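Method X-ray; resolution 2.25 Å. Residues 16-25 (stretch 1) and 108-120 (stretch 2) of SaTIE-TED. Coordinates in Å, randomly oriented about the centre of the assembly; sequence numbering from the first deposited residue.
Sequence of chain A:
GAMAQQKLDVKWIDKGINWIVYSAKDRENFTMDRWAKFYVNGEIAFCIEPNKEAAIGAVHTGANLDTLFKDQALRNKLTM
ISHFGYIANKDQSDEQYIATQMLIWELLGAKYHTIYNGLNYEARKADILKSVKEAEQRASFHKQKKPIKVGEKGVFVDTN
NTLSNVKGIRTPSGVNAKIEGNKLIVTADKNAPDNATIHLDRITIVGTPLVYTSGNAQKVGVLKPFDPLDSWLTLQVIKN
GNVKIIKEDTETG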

# COMPACT_ATOMS: atom_id res chain seq x y z
N GLY A 16 -3.37 10.18 -27.71
CA GLY A 16 -3.50 11.48 -28.37
C GLY A 16 -4.27 12.51 -27.56
O GLY A 16 -4.83 13.45 -28.12
N ILE A 17 -4.29 12.32 -26.24
CA ILE A 17 -5.09 13.11 -25.30
C ILE A 17 -4.12 13.88 -24.41
O ILE A 17 -3.14 13.31 -23.94
N ASN A 18 -4.40 15.17 -24.19
CA ASN A 18 -3.77 15.91 -23.11
C ASN A 18 -4.37 15.39 -21.81
O ASN A 18 -5.54 15.63 -21.54
N TRP A 19 -3.58 14.66 -21.03
CA TRP A 19 -4.06 14.04 -19.80
C TRP A 19 -4.31 15.08 -18.71
O TRP A 19 -5.38 15.10 -18.09
N ILE A 20 -3.31 15.94 -18.49
CA ILE A 20 -3.41 17.06 -17.55
C ILE A 20 -2.58 18.26 -18.01
O ILE A 20 -1.64 18.12 -18.79
N VAL A 21 -2.96 19.43 -17.51
CA VAL A 21 -2.10 20.60 -17.51
C VAL A 21 -1.83 20.89 -16.03
O VAL A 21 -2.77 21.20 -15.29
N TYR A 22 -0.57 20.78 -15.61
CA TYR A 22 -0.23 20.90 -14.20
C TYR A 22 1.03 21.71 -13.94
O TYR A 22 1.84 21.94 -14.84
N SER A 23 1.17 22.13 -12.68
CA SER A 23 2.35 22.83 -12.19
C SER A 23 2.89 22.11 -10.95
O SER A 23 2.12 21.57 -10.15
N ALA A 24 4.21 22.09 -10.82
CA ALA A 24 4.89 21.47 -9.70
C ALA A 24 6.31 22.01 -9.63
O ALA A 24 7.11 21.75 -10.53
N LYS A 25 6.61 22.78 -8.58
CA LYS A 25 7.91 23.47 -8.44
C LYS A 25 8.16 24.42 -9.63
O LYS A 25 7.24 25.14 -10.03
N LEU A 108 3.12 15.47 -3.09
CA LEU A 108 4.46 16.00 -3.34
C LEU A 108 4.44 17.36 -4.06
O LEU A 108 5.45 17.75 -4.67
N GLY A 109 3.32 18.08 -4.01
CA GLY A 109 3.25 19.48 -4.44
C GLY A 109 2.67 19.79 -5.81
O GLY A 109 2.63 20.95 -6.21
N ALA A 110 2.20 18.77 -6.53
CA ALA A 110 1.60 18.98 -7.85
C ALA A 110 0.20 19.60 -7.73
O ALA A 110 -0.57 19.23 -6.83
N LYS A 111 -0.10 20.55 -8.61
CA LYS A 111 -1.39 21.23 -8.67
C LYS A 111 -1.94 21.11 -10.09
O LYS A 111 -1.23 21.42 -11.05
N TYR A 112 -3.19 20.67 -10.22
CA TYR A 112 -3.80 20.40 -11.53
C TYR A 112 -4.75 21.52 -11.93
O TYR A 112 -5.71 21.80 -11.22
N HIS A 113 -4.46 22.14 -13.07
CA HIS A 113 -5.28 23.21 -13.63
C HIS A 113 -6.37 22.65 -14.54
O HIS A 113 -7.51 23.13 -14.52
N THR A 114 -6.02 21.63 -15.32
CA THR A 114 -6.95 20.93 -16.21
C THR A 114 -6.76 19.43 -16.05
O THR A 114 -5.62 18.96 -15.94
N ILE A 115 -7.87 18.69 -16.02
CA ILE A 115 -7.84 17.23 -15.98
C ILE A 115 -8.80 16.66 -17.02
O ILE A 115 -9.96 17.04 -17.08
N TYR A 116 -8.29 15.75 -17.86
CA TYR A 116 -9.11 15.05 -18.85
C TYR A 116 -10.29 14.37 -18.15
O TYR A 116 -10.09 13.61 -17.21
N ASN A 117 -11.51 14.67 -18.61
CA ASN A 117 -12.73 14.15 -17.98
C ASN A 117 -12.82 12.62 -18.01
O ASN A 117 -13.36 12.01 -17.09
N GLY A 118 -12.26 12.02 -19.06
CA GLY A 118 -12.22 10.57 -19.20
C GLY A 118 -11.40 9.79 -18.19
O GLY A 118 -11.48 8.57 -18.15
N LEU A 119 -10.58 10.48 -17.40
CA LEU A 119 -9.95 9.87 -16.21
C LEU A 119 -10.91 9.45 -15.12
O LEU A 119 -10.62 8.50 -14.39
N ASN A 120 -12.02 10.18 -14.98
CA ASN A 120 -12.94 9.99 -13.86
C ASN A 120 -12.14 10.17 -12.56
O ASN A 120 -12.22 9.34 -11.65

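Side-chain packing between residues 16-25 and 108-120 of SaTIE-TED, two antiparallel segments that together bury 723 Å². The backbone ladder runs alongside: Val 21 N donates to Thr 114 O (3.1 Å), and Val 21 O accepts from both His 113 N (2.9 Å) and Thr 114 N (3.3 Å), the double acceptance marking a bulge that shifts the register by one residue. Tyr 116, Val 21 and Trp 19 cover the most surface.

Tyr 116 (chi1 176°, t) points toward the first stretch and lays its ring against Ile 17. The Ile 17 side chain (m, t) also points toward its partner, and its CG2 sits 3.5 Å from the centroid of the Tyr 116 ring, nearly on the ring normal, a CH-pi contact over one face. The backbone is paired here too, Tyr 116 N donating to Trp 19 O at 3.0 Å.

Trp 19 (chi1 -68°, m; chi2 109°) starts away from the second stretch, but its indole comes back to it. Its CZ3 lies 3.8 Å from Tyr 116 CD2, the six-membered ring and the tyrosine ring meeting obliquely with planes at 82°. At the indole edge, Trp 19 CE3 is only 3.2 Å from Leu 119 CD1. Leu 119 points toward the first stretch with chi1 at -105°, between wells, and chi2 near p.

Val 21 (t) shares a sheet face with Ser 23, Thr 114 and Lys 111. Its CB stands 4.0 Å from the CB of Thr 114 (m). Farther along, Ser 23 (m) places OG 2.9 Å from His 113 NE2 in a hydrogen bond whose donor could be either group. His 113 (m, chi2 -81°) leaves its backbone sideways, yet its ring swings in to reach the serine; Ser 23 OG lies at the edge of the imidazole, near its plane, as a bond to a ring nitrogen requires. Lys 111 (m, t, t, t) extends its end away from the contact.

The other face carries Ile 20, Tyr 22, Tyr 112 and Ile 115. The Tyr 112 ring (m) packs against two neighbours of the first stretch: Tyr 112 CE1 is 3.6 Å from Ile 20 CD1, and Tyr 112 CD1 is 3.6 Å from Tyr 22 CB. Ile 20 (p, t) also meets Ile 115 (m, t), CG2 to CG1 at 4.1 Å. Tyr 22 (chi1 82°, p) directs its ring end away, while Ala 24 CB and Ala 110 CB close the row at 4.2 Å.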

# COMPACT_ATOMS: atom_id res chain seq x y z
CB ILE A 17 -5.93 12.19 -24.38
CG1 ILE A 17 -6.99 11.44 -25.18
CG2 ILE A 17 -6.60 12.98 -23.26
CD1 ILE A 17 -7.48 10.16 -24.51
CB ASN A 18 -4.02 17.42 -23.23
CG ASN A 18 -3.30 18.04 -24.42
OD1 ASN A 18 -2.34 17.48 -24.95
ND2 ASN A 18 -3.76 19.21 -24.84
CB TRP A 19 -3.07 12.99 -19.29
CG TRP A 19 -2.97 11.77 -20.17
CD1 TRP A 19 -1.92 11.41 -20.96
CD2 TRP A 19 -3.96 10.76 -20.33
NE1 TRP A 19 -2.21 10.23 -21.61
CE2 TRP A 19 -3.45 9.81 -21.24
CE3 TRP A 19 -5.24 10.57 -19.80
CZ2 TRP A 19 -4.18 8.67 -21.63
CZ3 TRP A 19 -5.97 9.43 -20.18
CH2 TRP A 19 -5.44 8.50 -21.09
CB ILE A 20 -2.93 16.69 -16.13
CG1 ILE A 20 -1.52 16.06 -16.17
CG2 ILE A 20 -3.92 15.76 -15.46
CD1 ILE A 20 -0.93 15.77 -14.81
CB VAL A 21 -2.75 21.81 -18.20
CG1 VAL A 21 -1.85 23.04 -18.10
CG2 VAL A 21 -3.07 21.48 -19.65
CB TYR A 22 -0.08 19.51 -13.57
CG TYR A 22 1.25 18.84 -13.80
CD1 TYR A 22 1.57 18.26 -15.03
CD2 TYR A 22 2.20 18.75 -12.78
CE1 TYR A 22 2.78 17.63 -15.24
CE2 TYR A 22 3.42 18.12 -12.97
CZ TYR A 22 3.71 17.56 -14.21
OH TYR A 22 4.92 16.93 -14.40
CB SER A 23 2.01 24.28 -11.85
OG SER A 23 1.65 24.99 -13.02
CB ALA A 24 4.90 19.96 -9.87
CB LYS A 25 9.05 22.46 -8.22
CG LYS A 25 8.94 21.59 -6.98
CD LYS A 25 10.33 21.21 -6.49
CE LYS A 25 10.32 20.03 -5.55
NZ LYS A 25 11.72 19.68 -5.18
CB LEU A 108 5.26 14.98 -4.14
CG LEU A 108 5.33 13.58 -3.53
CD1 LEU A 108 6.03 12.61 -4.47
CD2 LEU A 108 6.03 13.62 -2.18
CB ALA A 110 1.54 17.68 -8.63
CB LYS A 111 -1.23 22.70 -8.28
CG LYS A 111 -0.63 22.92 -6.90
CD LYS A 111 -0.51 24.41 -6.58
CE LYS A 111 -0.15 24.64 -5.12
NZ LYS A 111 -0.16 26.09 -4.76
CB TYR A 112 -4.55 19.07 -11.50
CG TYR A 112 -3.66 17.95 -11.05
CD1 TYR A 112 -2.53 17.60 -11.80
CD2 TYR A 112 -3.90 17.26 -9.87
CE1 TYR A 112 -1.68 16.59 -11.39
CE2 TYR A 112 -3.06 16.25 -9.45
CZ TYR A 112 -1.95 15.92 -10.21
OH TYR A 112 -1.11 14.92 -9.81
CB HIS A 113 -4.41 24.22 -14.39
CG HIS A 113 -3.23 24.70 -13.61
ND1 HIS A 113 -3.32 25.70 -12.66
CD2 HIS A 113 -1.93 24.31 -13.62
CE1 HIS A 113 -2.13 25.90 -12.12
NE2 HIS A 113 -1.27 25.07 -12.69
CB THR A 114 -6.70 21.29 -17.69
OG1 THR A 114 -6.79 22.71 -17.85
CG2 THR A 114 -7.70 20.62 -18.63
CB ILE A 115 -8.21 16.68 -14.58
CG1 ILE A 115 -7.23 17.20 -13.51
CG2 ILE A 115 -8.22 15.15 -14.59
CD1 ILE A 115 -7.63 16.88 -12.08
CB TYR A 116 -8.25 14.02 -19.58
CG TYR A 116 -8.98 13.16 -20.59
CD1 TYR A 116 -9.74 13.72 -21.61
CD2 TYR A 116 -8.88 11.77 -20.53
CE1 TYR A 116 -10.40 12.92 -22.54
CE2 TYR A 116 -9.53 10.96 -21.46
CZ TYR A 116 -10.29 11.54 -22.46
OH TYR A 116 -10.92 10.72 -23.36
CB ASN A 117 -13.98 14.74 -18.64
CG ASN A 117 -15.24 14.54 -17.81
OD1 ASN A 117 -15.32 14.99 -16.67
ND2 ASN A 117 -16.23 13.85 -18.38
CB LEU A 119 -8.91 10.80 -15.56
CG LEU A 119 -7.47 10.41 -15.81
CD1 LEU A 119 -7.18 10.55 -17.28
CD2 LEU A 119 -6.54 11.29 -15.00
CB ASN A 120 -13.61 8.61 -13.96
CG ASN A 120 -14.90 8.51 -13.16
OD1 ASN A 120 -15.68 9.46 -13.08
ND2 ASN A 120 -15.13 7.34 -12.57